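Local atomic coordinates of arginine decarboxylase (Campylobacter jejuni subsp. jejuni, PDB entry 3NZP), a protein that probably catalyses the pyridoxal-phosphate-dependent decarboxylation of arginine to agmatine, an early step of polyamine and spermidine biosynthesis. Residues L48-H53 with A327-L332; S321-A326 with G517-V522; M450-G455 with E521-K526. All blocks are in the same frame, centred on the assembly; numbering follows the deposited sequence.

Overall arrangement
From the N terminus, the first segment to take part is 48-53, on strand 47-50, and contact 1 closes a loop of over 270 residues when it pairs with the start of strand 330-341; the whole parallel barrel, strands 79-84 to 316-319, lies inside that loop. Contact 2 begins just before this closure, at 321-326, and ends at 517-522, so the two loops cross. Contact 3 opens at 450-455, after contact 1 has closed, and ends at 521-526, where it shares Glu-521 and Val-522 with contact 2. Together they tie the barrel and its cofactor pocket to the mixed sheet and to the 514-533 region, with Glu-521 reaching Arg-50 of contact 1.

Contact 1 of 3, residues L48-H53 with A327-L332; sequences LLRFPH and ANHAVL
Leu-49 and Val-331 form an antiparallel hydrogen-bonded pair: Leu-49 N bonds to Val-331 O at 2.8 Å, and Val-331 N returns a bond of 2.9 Å to Leu-49 O. A further bond, Phe-51 N to His-329 O, carries the pairing beyond the strands, where Phe-51 takes the N-cap position of helix 52-72. Leu-48, Arg-50, Ala-330 and Leu-332 share one face of the sheet, Leu-49 and Val-331 the other.

Beside the strand pair, the Arg-50 and His-329 side chains run together, pointing the same way. The arginine chain is extended from CG to NE, with Arg-50 CG 3.6 Å from His-329 NE2. Arg-50 NH1 then donates to His-329 NE2 at 3.1 Å, close to the ring plane, with guanidinium and imidazole only 23° apart. Because ND1 pairs with the carbonyl of Ala-326, a neutral imidazole protonated at ND1 seems likely. Ala-330 CB sits over the centre of one imidazole face. Leu-48 CG is anti to the backbone N (chi1 177°), and the chi2 of 66° turns CD1 toward Ala-330 CB, 3.9 Å away. On the other side Val-331 CG2 meets the edge of the Phe-51 ring, 4.0 Å from CE2.

NH1 also makes a salt bridge with Glu-521, and NE one with Glu-535. Strand 47-50 pairs on with strand 534-540, while Leu-49 and Phe-51 pack against helix 31-40.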
ATOM      1  N   LEU B  48       5.132  -9.877  15.484  1.00 34.56           N
ATOM      2  CA  LEU B  48       6.061  -8.785  15.291  1.00 27.95           C
ATOM      3  C   LEU B  48       6.730  -8.518  16.638  1.00 32.83           C
ATOM      4  O   LEU B  48       6.048  -8.259  17.624  1.00 34.40           O
ATOM      5  CB  LEU B  48       5.319  -7.544  14.831  1.00 23.02           C
ATOM      6  CG  LEU B  48       6.221  -6.317  14.685  1.00 22.00           C
ATOM      7  CD1 LEU B  48       7.197  -6.568  13.553  1.00 15.89           C
ATOM      8  CD2 LEU B  48       5.391  -5.064  14.414  1.00 17.92           C
ATOM      9  N   LEU B  49       8.057  -8.598  16.685  1.00 39.07           N
ATOM     10  CA  LEU B  49       8.781  -8.349  17.928  1.00 36.11           C
ATOM     11  C   LEU B  49       9.478  -6.999  17.893  1.00 36.87           C
ATOM     12  O   LEU B  49      10.065  -6.626  16.877  1.00 38.10           O
ATOM     13  CB  LEU B  49       9.821  -9.435  18.179  1.00 32.75           C
ATOM     14  CG  LEU B  49       9.227 -10.841  18.261  1.00 31.95           C
ATOM     15  CD1 LEU B  49      10.308 -11.865  18.580  1.00 33.82           C
ATOM     16  CD2 LEU B  49       8.162 -10.842  19.330  1.00 34.24           C
ATOM     17  N   ARG B  50       9.396  -6.263  18.998  1.00 32.86           N
ATOM     18  CA  ARG B  50      10.045  -4.965  19.104  1.00 32.71           C
ATOM     19  C   ARG B  50      11.129  -5.058  20.169  1.00 36.44           C
ATOM     20  O   ARG B  50      10.885  -5.530  21.289  1.00 36.43           O
ATOM     21  CB  ARG B  50       9.051  -3.878  19.506  1.00 24.69           C
ATOM     22  CG  ARG B  50       8.039  -3.498  18.466  1.00 27.11           C
ATOM     23  CD  ARG B  50       7.205  -2.311  18.959  1.00 34.72           C
ATOM     24  NE  ARG B  50       5.872  -2.275  18.350  1.00 39.26           N
ATOM     25  CZ  ARG B  50       5.636  -2.089  17.052  1.00 39.60           C
ATOM     26  NH1 ARG B  50       6.648  -1.914  16.209  1.00 31.92           N
ATOM     27  NH2 ARG B  50       4.387  -2.093  16.604  1.00 35.66           N
ATOM     28  N   PHE B  51      12.325  -4.602  19.820  1.00 32.86           N
ATOM     29  CA  PHE B  51      13.454  -4.623  20.738  1.00 29.76           C
ATOM     30  C   PHE B  51      13.882  -3.199  21.077  1.00 30.15           C
ATOM     31  O   PHE B  51      14.700  -2.595  20.374  1.00 32.71           O
ATOM     32  CB  PHE B  51      14.614  -5.387  20.103  1.00 27.33           C
ATOM     33  CG  PHE B  51      14.344  -6.847  19.925  1.00 32.21           C
ATOM     34  CD1 PHE B  51      14.435  -7.718  21.008  1.00 28.08           C
ATOM     35  CD2 PHE B  51      14.004  -7.357  18.674  1.00 35.09           C
ATOM     36  CE1 PHE B  51      14.197  -9.073  20.852  1.00 29.37           C
ATOM     37  CE2 PHE B  51      13.759  -8.716  18.501  1.00 34.60           C
ATOM     38  CZ  PHE B  51      13.859  -9.580  19.596  1.00 38.77           C
ATOM     39  N   PRO B  52      13.334  -2.640  22.165  1.00 27.42           N
ATOM     40  CA  PRO B  52      13.668  -1.283  22.583  1.00 31.60           C
ATOM     41  C   PRO B  52      15.170  -1.031  22.593  1.00 39.40           C
ATOM     42  O   PRO B  52      15.623   0.047  22.213  1.00 47.49           O
ATOM     43  CB  PRO B  52      13.066  -1.191  23.977  1.00 27.20           C
ATOM     44  CG  PRO B  52      11.909  -2.111  23.903  1.00 25.64           C
ATOM     45  CD  PRO B  52      12.470  -3.287  23.159  1.00 31.69           C
ATOM     46  N   HIS B  53      15.947  -2.018  23.019  1.00 41.00           N
ATOM     47  CA  HIS B  53      17.393  -1.853  23.057  1.00 46.12           C
ATOM     48  C   HIS B  53      17.961  -1.375  21.722  1.00 42.19           C
ATOM     49  O   HIS B  53      18.817  -0.490  21.684  1.00 44.39           O
ATOM     50  CB  HIS B  53      18.074  -3.165  23.469  1.00 53.59           C
ATOM     51  CG  HIS B  53      19.549  -3.181  23.208  1.00 58.98           C
ATOM     52  ND1 HIS B  53      20.114  -3.912  22.183  1.00 57.65           N
ATOM     53  CD2 HIS B  53      20.568  -2.521  23.808  1.00 60.69           C
ATOM     54  CE1 HIS B  53      21.419  -3.704  22.166  1.00 62.04           C
ATOM     55  NE2 HIS B  53      21.720  -2.864  23.141  1.00 66.67           N
ATOM     56  N   ALA B 327      14.069   1.580  11.720  1.00 29.04           N
ATOM     57  CA  ALA B 327      14.169   0.367  10.925  1.00 30.98           C
ATOM     58  C   ALA B 327      14.425  -0.979  11.629  1.00 32.82           C
ATOM     59  O   ALA B 327      13.570  -1.849  11.596  1.00 37.89           O
ATOM     60  CB  ALA B 327      15.196   0.574   9.828  1.00 37.60           C
ATOM     61  N   ASN B 328      15.583  -1.156  12.260  1.00 38.18           N
ATOM     62  CA  ASN B 328      15.929  -2.433  12.901  1.00 37.51           C
ATOM     63  C   ASN B 328      15.251  -2.815  14.209  1.00 36.31           C
ATOM     64  O   ASN B 328      15.405  -3.938  14.673  1.00 34.74           O
ATOM     65  CB  ASN B 328      17.444  -2.511  13.154  1.00 45.55           C
ATOM     66  CG  ASN B 328      17.893  -1.635  14.326  1.00 41.72           C
ATOM     67  OD1 ASN B 328      18.992  -1.799  14.857  1.00 37.51           O
ATOM     68  ND2 ASN B 328      17.040  -0.696  14.724  1.00 47.20           N
ATOM     69  N   HIS B 329      14.515  -1.904  14.820  1.00 37.85           N
ATOM     70  CA  HIS B 329      13.910  -2.230  16.101  1.00 34.24           C
ATOM     71  C   HIS B 329      12.895  -3.371  16.060  1.00 39.52           C
ATOM     72  O   HIS B 329      12.663  -4.034  17.074  1.00 41.93           O
ATOM     73  CB  HIS B 329      13.257  -0.991  16.706  1.00 30.56           C
ATOM     74  CG  HIS B 329      11.795  -0.870  16.414  1.00 38.12           C
ATOM     75  ND1 HIS B 329      11.301  -0.209  15.308  1.00 37.59           N
ATOM     76  CD2 HIS B 329      10.716  -1.340  17.084  1.00 36.43           C
ATOM     77  CE1 HIS B 329       9.981  -0.277  15.311  1.00 36.02           C
ATOM     78  NE2 HIS B 329       9.600  -0.958  16.377  1.00 46.49           N
ATOM     79  N   ALA B 330      12.297  -3.610  14.893  1.00 36.70           N
ATOM     80  CA  ALA B 330      11.273  -4.641  14.744  1.00 31.54           C
ATOM     81  C   ALA B 330      11.599  -5.791  13.811  1.00 36.07           C
ATOM     82  O   ALA B 330      12.094  -5.600  12.694  1.00 36.84           O
ATOM     83  CB  ALA B 330       9.984  -3.995  14.292  1.00 39.30           C
ATOM     84  N   VAL B 331      11.282  -6.997  14.264  1.00 38.14           N
ATOM     85  CA  VAL B 331      11.516  -8.189  13.465  1.00 36.45           C
ATOM     86  C   VAL B 331      10.185  -8.893  13.291  1.00 36.77           C
ATOM     87  O   VAL B 331       9.441  -9.063  14.259  1.00 34.35           O
ATOM     88  CB  VAL B 331      12.494  -9.144  14.157  1.00 36.71           C
ATOM     89  CG1 VAL B 331      12.761 -10.332  13.253  1.00 37.47           C
ATOM     90  CG2 VAL B 331      13.791  -8.422  14.494  1.00 37.20           C
ATOM     91  N   LEU B 332       9.882  -9.288  12.057  1.00 31.03           N
ATOM     92  CA  LEU B 332       8.635  -9.985  11.772  1.00 30.30           C
ATOM     93  C   LEU B 332       8.920 -11.471  11.613  1.00 33.43           C
ATOM     94  O   LEU B 332       9.478 -11.888  10.605  1.00 44.32           O
ATOM     95  CB  LEU B 332       8.009  -9.433  10.487  1.00 36.48           C
ATOM     96  CG  LEU B 332       6.557  -9.823  10.168  1.00 33.68           C
ATOM     97  CD1 LEU B 332       6.493 -11.199   9.562  1.00 34.24           C
ATOM     98  CD2 LEU B 332       5.738  -9.747  11.446  1.00 28.84           C
TER

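Contact 2 of 3, residues S321-A326 with G517-V522; sequences SGRFVA and GAYQEV. With PLP (pyridoxal-5'-phosphate), chain E.
The phosphate end of the cofactor pocket, at the mouth of a TIM-type barrel of the fold type III decarboxylases, is where Arg-323 and Tyr-519 meet. Segment 321-326 follows the last barrel strand, 316-319, and its backbone amides hold the phosphate: Arg-323 N bonds to PLP O2P at 2.7 Å, and Gly-322 N is directed at the same oxygen. From the other segment Tyr-519 OH donates to PLP O3P at 2.6 Å, with that oxygen at the ring edge, in its plane. Ser-236 and Gly-274 supply further bonds to the cofactor.

Arg-323 and Tyr-519 cross at about a right angle. The arginine chain leaves with CG anti to the backbone N (chi1 -178°) and bends at chi3, and one face of its guanidinium receives Tyr-519 CD2, 3.6 Å from NH1 and offset toward the rim; the two planes are 50° apart. NH1 is bonded to Ser-236 and NH2 to Tyr-279. Nearer the backbone, Ala-518 CB packs on Arg-323 CA at 4.1 Å. Within the loop, Gln-520 NE2 donates to Ala-518 O at 3.2 Å, the acceptor lying in the amide plane, while OE1 takes the N-H of Asp-452.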
ATOM      1  N   SER B 321      15.871  12.186  10.738  1.00 44.14           N
ATOM      2  CA  SER B 321      16.041  10.842  10.216  1.00 43.50           C
ATOM      3  C   SER B 321      15.203   9.883  11.031  1.00 44.14           C
ATOM      4  O   SER B 321      15.532   9.577  12.179  1.00 49.10           O
ATOM      5  CB  SER B 321      17.504  10.433  10.311  1.00 48.54           C
ATOM      6  OG  SER B 321      18.324  11.431   9.733  1.00 72.03           O
ATOM      7  N   GLY B 322      14.112   9.413  10.445  1.00 39.94           N
ATOM      8  CA  GLY B 322      13.259   8.485  11.153  1.00 38.87           C
ATOM      9  C   GLY B 322      13.551   7.055  10.753  1.00 38.52           C
ATOM     10  O   GLY B 322      13.737   6.184  11.600  1.00 43.01           O
ATOM     11  N   ARG B 323      13.601   6.802   9.453  1.00 36.50           N
ATOM     12  CA  ARG B 323      13.858   5.457   8.974  1.00 30.77           C
ATOM     13  C   ARG B 323      15.071   4.836   9.666  1.00 31.53           C
ATOM     14  O   ARG B 323      15.015   3.706  10.142  1.00 35.37           O
ATOM     15  CB  ARG B 323      14.082   5.475   7.468  1.00 28.39           C
ATOM     16  CG  ARG B 323      14.320   4.110   6.874  1.00 23.05           C
ATOM     17  CD  ARG B 323      14.812   4.253   5.457  1.00 28.79           C
ATOM     18  NE  ARG B 323      13.791   4.753   4.542  1.00 26.06           N
ATOM     19  CZ  ARG B 323      12.866   3.984   3.977  1.00 30.39           C
ATOM     20  NH1 ARG B 323      11.974   4.512   3.160  1.00 35.03           N
ATOM     21  NH2 ARG B 323      12.832   2.684   4.227  1.00 32.51           N
ATOM     22  N   PHE B 324      16.159   5.590   9.740  1.00 29.57           N
ATOM     23  CA  PHE B 324      17.390   5.115  10.348  1.00 31.04           C
ATOM     24  C   PHE B 324      17.225   4.610  11.778  1.00 37.71           C
ATOM     25  O   PHE B 324      17.680   3.509  12.131  1.00 40.54           O
ATOM     26  CB  PHE B 324      18.425   6.233  10.328  1.00 31.25           C
ATOM     27  CG  PHE B 324      19.777   5.799  10.758  1.00 28.04           C
ATOM     28  CD1 PHE B 324      20.662   5.244   9.844  1.00 25.11           C
ATOM     29  CD2 PHE B 324      20.158   5.910  12.091  1.00 28.98           C
ATOM     30  CE1 PHE B 324      21.915   4.797  10.247  1.00 27.31           C
ATOM     31  CE2 PHE B 324      21.404   5.467  12.510  1.00 28.90           C
ATOM     32  CZ  PHE B 324      22.288   4.906  11.585  1.00 33.05           C
ATOM     33  N   VAL B 325      16.560   5.406  12.603  1.00 37.80           N
ATOM     34  CA  VAL B 325      16.372   5.055  14.004  1.00 34.14           C
ATOM     35  C   VAL B 325      15.273   4.022  14.259  1.00 30.07           C
ATOM     36  O   VAL B 325      15.307   3.293  15.258  1.00 26.88           O
ATOM     37  CB  VAL B 325      16.116   6.350  14.830  1.00 32.34           C
ATOM     38  CG1 VAL B 325      14.770   6.924  14.505  1.00 31.53           C
ATOM     39  CG2 VAL B 325      16.245   6.067  16.294  1.00 36.48           C
ATOM     40  N   ALA B 326      14.323   3.914  13.340  1.00 25.31           N
ATOM     41  CA  ALA B 326      13.234   2.970  13.545  1.00 29.43           C
ATOM     42  C   ALA B 326      13.313   1.629  12.806  1.00 31.91           C
ATOM     43  O   ALA B 326      12.717   0.644  13.236  1.00 36.63           O
ATOM     44  CB  ALA B 326      11.923   3.652  13.240  1.00 20.81           C
ATOM     45  N   GLY B 517      10.849  -2.286  10.817  1.00 27.20           N
ATOM     46  CA  GLY B 517      10.292  -1.361  11.786  1.00 28.43           C
ATOM     47  C   GLY B 517       9.989   0.045  11.289  1.00 32.64           C
ATOM     48  O   GLY B 517       9.610   0.917  12.066  1.00 28.09           O
ATOM     49  N   ALA B 518      10.141   0.290   9.998  1.00 26.53           N
ATOM     50  CA  ALA B 518       9.858   1.620   9.496  1.00 26.20           C
ATOM     51  C   ALA B 518       8.928   1.598   8.282  1.00 34.67           C
ATOM     52  O   ALA B 518       9.126   0.825   7.337  1.00 29.67           O
ATOM     53  CB  ALA B 518      11.147   2.321   9.155  1.00 24.26           C
ATOM     54  N   TYR B 519       7.894   2.431   8.322  1.00 38.77           N
ATOM     55  CA  TYR B 519       6.960   2.505   7.219  1.00 37.90           C
ATOM     56  C   TYR B 519       6.142   1.239   6.884  1.00 39.98           C
ATOM     57  O   TYR B 519       5.230   1.307   6.073  1.00 45.23           O
ATOM     58  CB  TYR B 519       7.715   2.952   5.973  1.00 32.29           C
ATOM     59  CG  TYR B 519       8.171   4.378   6.040  1.00 31.10           C
ATOM     60  CD1 TYR B 519       7.250   5.400   6.261  1.00 32.85           C
ATOM     61  CD2 TYR B 519       9.512   4.722   5.826  1.00 24.35           C
ATOM     62  CE1 TYR B 519       7.640   6.728   6.255  1.00 34.86           C
ATOM     63  CE2 TYR B 519       9.918   6.053   5.817  1.00 20.07           C
ATOM     64  CZ  TYR B 519       8.972   7.050   6.027  1.00 31.02           C
ATOM     65  OH  TYR B 519       9.315   8.376   5.958  1.00 39.28           O
ATOM     66  N   GLN B 520       6.428   0.092   7.485  1.00 38.27           N
ATOM     67  CA  GLN B 520       5.653  -1.094   7.129  1.00 35.86           C
ATOM     68  C   GLN B 520       4.326  -1.210   7.819  1.00 42.07           C
ATOM     69  O   GLN B 520       3.310  -1.488   7.192  1.00 44.13           O
ATOM     70  CB  GLN B 520       6.445  -2.347   7.414  1.00 37.49           C
ATOM     71  CG  GLN B 520       7.746  -2.299   6.711  1.00 52.26           C
ATOM     72  CD  GLN B 520       7.541  -2.016   5.251  1.00 57.50           C
ATOM     73  OE1 GLN B 520       7.031  -2.859   4.518  1.00 47.66           O
ATOM     74  NE2 GLN B 520       7.923  -0.807   4.814  1.00 61.80           N
ATOM     75  N   GLU B 521       4.328  -1.008   9.124  1.00 47.34           N
ATOM     76  CA  GLU B 521       3.096  -1.120   9.863  1.00 46.58           C
ATOM     77  C   GLU B 521       2.120  -0.031   9.451  1.00 46.84           C
ATOM     78  O   GLU B 521       0.926  -0.303   9.303  1.00 46.89           O
ATOM     79  CB  GLU B 521       3.385  -1.038  11.351  1.00 50.30           C
ATOM     80  CG  GLU B 521       4.551  -1.892  11.789  1.00 44.60           C
ATOM     81  CD  GLU B 521       4.721  -1.859  13.274  1.00 47.16           C
ATOM     82  OE1 GLU B 521       3.781  -2.287  13.974  1.00 52.69           O
ATOM     83  OE2 GLU B 521       5.781  -1.393  13.743  1.00 52.62           O
ATOM     84  N   VAL B 522       2.628   1.190   9.267  1.00 52.51           N
ATOM     85  CA  VAL B 522       1.793   2.332   8.874  1.00 63.87           C
ATOM     86  C   VAL B 522       1.195   2.113   7.493  1.00 62.75           C
ATOM     87  O   VAL B 522       0.123   2.630   7.169  1.00 65.69           O
ATOM     88  CB  VAL B 522       2.593   3.680   8.856  1.00 59.48           C
ATOM     89  CG1 VAL B 522       2.613   4.305  10.248  1.00 61.52           C
ATOM     90  CG2 VAL B 522       4.008   3.445   8.377  1.00 60.86           C
TER
HETATM   91  N1  PLP E 701      11.295  15.054   7.499  1.00 67.11           N
HETATM   92  C2  PLP E 701      10.163  15.413   6.884  1.00 70.31           C
HETATM   93  C2A PLP E 701       9.799  16.872   6.815  1.00 59.62           C
HETATM   94  C3  PLP E 701       9.304  14.421   6.323  1.00 76.36           C
HETATM   95  O3  PLP E 701       8.138  14.784   5.696  1.00 79.52           O
HETATM   96  C4  PLP E 701       9.714  13.022   6.409  1.00 71.86           C
HETATM   97  C4A PLP E 701       8.876  11.948   5.837  1.00 51.54           C
HETATM   98  C5  PLP E 701      10.953  12.717   7.093  1.00 70.40           C
HETATM   99  C6  PLP E 701      11.710  13.778   7.610  1.00 71.54           C
HETATM  100  C5A PLP E 701      11.459  11.276   7.247  1.00 64.15           C
HETATM  101  O4P PLP E 701      12.521  10.988   6.319  1.00 52.96           O
HETATM  102  P   PLP E 701      13.006   9.459   6.561  1.00 35.39           P
HETATM  103  O1P PLP E 701      14.267   9.246   5.827  1.00 54.51           O
HETATM  104  O2P PLP E 701      13.260   9.168   8.115  1.00 37.56           O
HETATM  105  O3P PLP E 701      11.905   8.442   6.004  1.00 39.43           O

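Contact 3 of 3, residues M450-G455 with E521-K526; sequences MPDFWG and EVLGMK
Pro-451 and Leu-523 make the main apolar contact between the short, weakly bonded helix 451-455 and the loop 521-526. The proline ring crosses the leucine side chain at about a right angle: Pro-451 CG lies 3.3 Å from Leu-523 CB, and Pro-451 CB also faces the leucine carbonyl. Leu-523 has CG anti to its own carbonyl carbon (chi1 -77°), which sets CG away from the carbonyl; from there the branch Leu-523 CD2 lies beside Asp-452 OD2 at 3.7 Å. The loop reaches this position through a type I turn from Glu-521 to Gly-524, overlapped at its end by an inverse gamma turn centred on Gly-524.

A second kind of interaction is Met-aromatic. Met-525, present as selenomethionine, places CE over one face of the Trp-454 indole, 4.2 Å above the plane and displaced toward the rim. Its selenium lies 4.9 Å from the centroid of the six-membered ring, 36° off the normal, and Pro-451 CB is 4.3 Å from the same SE.

The second subunit adds to this packing: Leu-523 and Met-525 meet Met-525 and Leu-523 of that subunit, and Trp-454 touches its Gly-455.

The carboxylate of Asp-452 lies about 4 Å from the Arg-323 side chain between nearest atoms. None of the pairs across the two segments is a hydrogen bond, so shape and dispersion, with the Met-aromatic contact, join them here and extend into the dimer interface.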
HETATM    1  N   MSE B 450       4.621  -6.106   5.296  1.00 95.20           N
HETATM    2  CA  MSE B 450       5.650  -5.636   4.372  1.00102.45           C
HETATM    3  C   MSE B 450       5.107  -5.022   3.096  1.00103.10           C
HETATM    4  O   MSE B 450       5.269  -5.569   2.001  1.00106.31           O
HETATM    5  CB  MSE B 450       6.604  -6.781   4.021  1.00111.73           C
HETATM    6  CG  MSE B 450       7.720  -6.984   5.031  1.00118.93           C
HETATM    7 SE   MSE B 450       8.445  -8.787   5.031  1.00138.69          SE
HETATM    8  CE  MSE B 450       7.323  -9.568   6.384  1.00126.04           C
ATOM      9  N   PRO B 451       4.454  -3.862   3.221  1.00101.39           N
ATOM     10  CA  PRO B 451       3.887  -3.168   2.062  1.00 98.81           C
ATOM     11  C   PRO B 451       4.970  -2.619   1.122  1.00 93.68           C
ATOM     12  O   PRO B 451       4.832  -2.717  -0.096  1.00 89.04           O
ATOM     13  CB  PRO B 451       3.040  -2.072   2.708  1.00102.48           C
ATOM     14  CG  PRO B 451       3.803  -1.762   3.965  1.00100.24           C
ATOM     15  CD  PRO B 451       4.165  -3.135   4.472  1.00 99.68           C
ATOM     16  N   ASP B 452       6.044  -2.057   1.694  1.00 90.06           N
ATOM     17  CA  ASP B 452       7.153  -1.492   0.904  1.00 81.02           C
ATOM     18  C   ASP B 452       7.710  -2.502  -0.078  1.00 76.83           C
ATOM     19  O   ASP B 452       8.460  -2.140  -0.980  1.00 73.00           O
ATOM     20  CB  ASP B 452       8.298  -0.988   1.800  1.00 75.71           C
ATOM     21  CG  ASP B 452       8.252   0.520   2.027  1.00 77.29           C
ATOM     22  OD1 ASP B 452       9.260   1.102   2.512  1.00 70.29           O
ATOM     23  OD2 ASP B 452       7.204   1.120   1.722  1.00 76.79           O
ATOM     24  N   PHE B 453       7.356  -3.769   0.101  1.00 75.15           N
ATOM     25  CA  PHE B 453       7.833  -4.795  -0.804  1.00 81.13           C
ATOM     26  C   PHE B 453       6.987  -4.747  -2.083  1.00 84.94           C
ATOM     27  O   PHE B 453       7.522  -4.773  -3.191  1.00 83.28           O
ATOM     28  CB  PHE B 453       7.746  -6.178  -0.152  1.00 79.93           C
ATOM     29  CG  PHE B 453       8.539  -7.231  -0.872  1.00 97.56           C
ATOM     30  CD1 PHE B 453       9.935  -7.227  -0.827  1.00105.14           C
ATOM     31  CD2 PHE B 453       7.899  -8.200  -1.643  1.00103.08           C
ATOM     32  CE1 PHE B 453      10.685  -8.175  -1.546  1.00109.71           C
ATOM     33  CE2 PHE B 453       8.636  -9.151  -2.365  1.00105.39           C
ATOM     34  CZ  PHE B 453      10.030  -9.137  -2.316  1.00108.95           C
ATOM     35  N   TRP B 454       5.669  -4.649  -1.923  1.00 88.87           N
ATOM     36  CA  TRP B 454       4.743  -4.592  -3.057  1.00 86.41           C
ATOM     37  C   TRP B 454       4.692  -3.198  -3.682  1.00 82.18           C
ATOM     38  O   TRP B 454       4.632  -3.054  -4.907  1.00 74.20           O
ATOM     39  CB  TRP B 454       3.336  -4.977  -2.599  1.00 91.73           C
ATOM     40  CG  TRP B 454       2.291  -4.801  -3.659  1.00 98.61           C
ATOM     41  CD1 TRP B 454       1.857  -5.742  -4.548  1.00 96.05           C
ATOM     42  CD2 TRP B 454       1.557  -3.599  -3.952  1.00101.06           C
ATOM     43  NE1 TRP B 454       0.896  -5.204  -5.372  1.00 97.13           N
ATOM     44  CE2 TRP B 454       0.694  -3.891  -5.030  1.00 97.73           C
ATOM     45  CE3 TRP B 454       1.547  -2.300  -3.409  1.00 98.43           C
ATOM     46  CZ2 TRP B 454      -0.175  -2.934  -5.575  1.00 92.28           C
ATOM     47  CZ3 TRP B 454       0.680  -1.349  -3.952  1.00 83.86           C
ATOM     48  CH2 TRP B 454      -0.165  -1.675  -5.024  1.00 82.66           C
ATOM     49  N   GLY B 455       4.698  -2.179  -2.825  1.00 80.49           N
ATOM     50  CA  GLY B 455       4.651  -0.802  -3.286  1.00 86.44           C
ATOM     51  C   GLY B 455       5.862  -0.431  -4.123  1.00 92.48           C
ATOM     52  O   GLY B 455       5.714   0.023  -5.263  1.00 95.33           O
ATOM     53  N   GLU B 521       4.328  -1.008   9.124  1.00 47.34           N
ATOM     54  CA  GLU B 521       3.096  -1.120   9.863  1.00 46.58           C
ATOM     55  C   GLU B 521       2.120  -0.031   9.451  1.00 46.84           C
ATOM     56  O   GLU B 521       0.926  -0.303   9.303  1.00 46.89           O
ATOM     57  CB  GLU B 521       3.385  -1.038  11.351  1.00 50.30           C
ATOM     58  CG  GLU B 521       4.551  -1.892  11.789  1.00 44.60           C
ATOM     59  CD  GLU B 521       4.721  -1.859  13.274  1.00 47.16           C
ATOM     60  OE1 GLU B 521       3.781  -2.287  13.974  1.00 52.69           O
ATOM     61  OE2 GLU B 521       5.781  -1.393  13.743  1.00 52.62           O
ATOM     62  N   VAL B 522       2.628   1.190   9.267  1.00 52.51           N
ATOM     63  CA  VAL B 522       1.793   2.332   8.874  1.00 63.87           C
ATOM     64  C   VAL B 522       1.195   2.113   7.493  1.00 62.75           C
ATOM     65  O   VAL B 522       0.123   2.630   7.169  1.00 65.69           O
ATOM     66  CB  VAL B 522       2.593   3.680   8.856  1.00 59.48           C
ATOM     67  CG1 VAL B 522       2.613   4.305  10.248  1.00 61.52           C
ATOM     68  CG2 VAL B 522       4.008   3.445   8.377  1.00 60.86           C
ATOM     69  N   LEU B 523       1.889   1.333   6.681  1.00 57.62           N
ATOM     70  CA  LEU B 523       1.407   1.056   5.348  1.00 66.16           C
ATOM     71  C   LEU B 523       0.840  -0.353   5.254  1.00 71.58           C
ATOM     72  O   LEU B 523       0.751  -0.918   4.169  1.00 71.99           O
ATOM     73  CB  LEU B 523       2.538   1.258   4.340  1.00 72.39           C
ATOM     74  CG  LEU B 523       2.906   2.711   3.969  1.00 81.58           C
ATOM     75  CD1 LEU B 523       3.048   3.604   5.211  1.00 68.98           C
ATOM     76  CD2 LEU B 523       4.190   2.682   3.151  1.00 75.46           C
ATOM     77  N   GLY B 524       0.452  -0.910   6.402  1.00 78.90           N
ATOM     78  CA  GLY B 524      -0.121  -2.244   6.438  1.00 75.47           C
ATOM     79  C   GLY B 524      -1.503  -2.223   5.822  1.00 84.00           C
ATOM     80  O   GLY B 524      -2.511  -2.071   6.525  1.00 82.83           O
HETATM   81  N   MSE B 525      -1.535  -2.363   4.498  1.00 88.86           N
HETATM   82  CA  MSE B 525      -2.774  -2.358   3.726  1.00 89.48           C
HETATM   83  C   MSE B 525      -3.846  -3.258   4.333  1.00 89.32           C
HETATM   84  O   MSE B 525      -5.020  -2.878   4.365  1.00 86.88           O
HETATM   85  CB  MSE B 525      -2.504  -2.785   2.277  1.00 97.09           C
HETATM   86  CG  MSE B 525      -1.683  -1.803   1.452  1.00104.95           C
HETATM   87 SE   MSE B 525      -0.475  -2.772   0.246  1.00120.83          SE
HETATM   88  CE  MSE B 525      -1.808  -3.377  -1.047  1.00119.68           C
ATOM     89  N   LYS B 526      -3.451  -4.442   4.811  1.00 91.64           N
ATOM     90  CA  LYS B 526      -4.416  -5.368   5.427  1.00 92.62           C
ATOM     91  C   LYS B 526      -5.295  -5.968   4.315  1.00 91.10           C
ATOM     92  O   LYS B 526      -6.538  -5.844   4.320  1.00 79.10           O
ATOM     93  CB  LYS B 526      -5.251  -4.583   6.468  1.00 94.71           C
ATOM     94  CG  LYS B 526      -6.508  -5.249   7.058  1.00 87.96           C
ATOM     95  CD  LYS B 526      -7.244  -4.205   7.920  1.00 76.18           C
ATOM     96  CE  LYS B 526      -7.539  -2.936   7.078  1.00 74.15           C
ATOM     97  NZ  LYS B 526      -7.594  -1.583   7.746  1.00 46.14           N
TER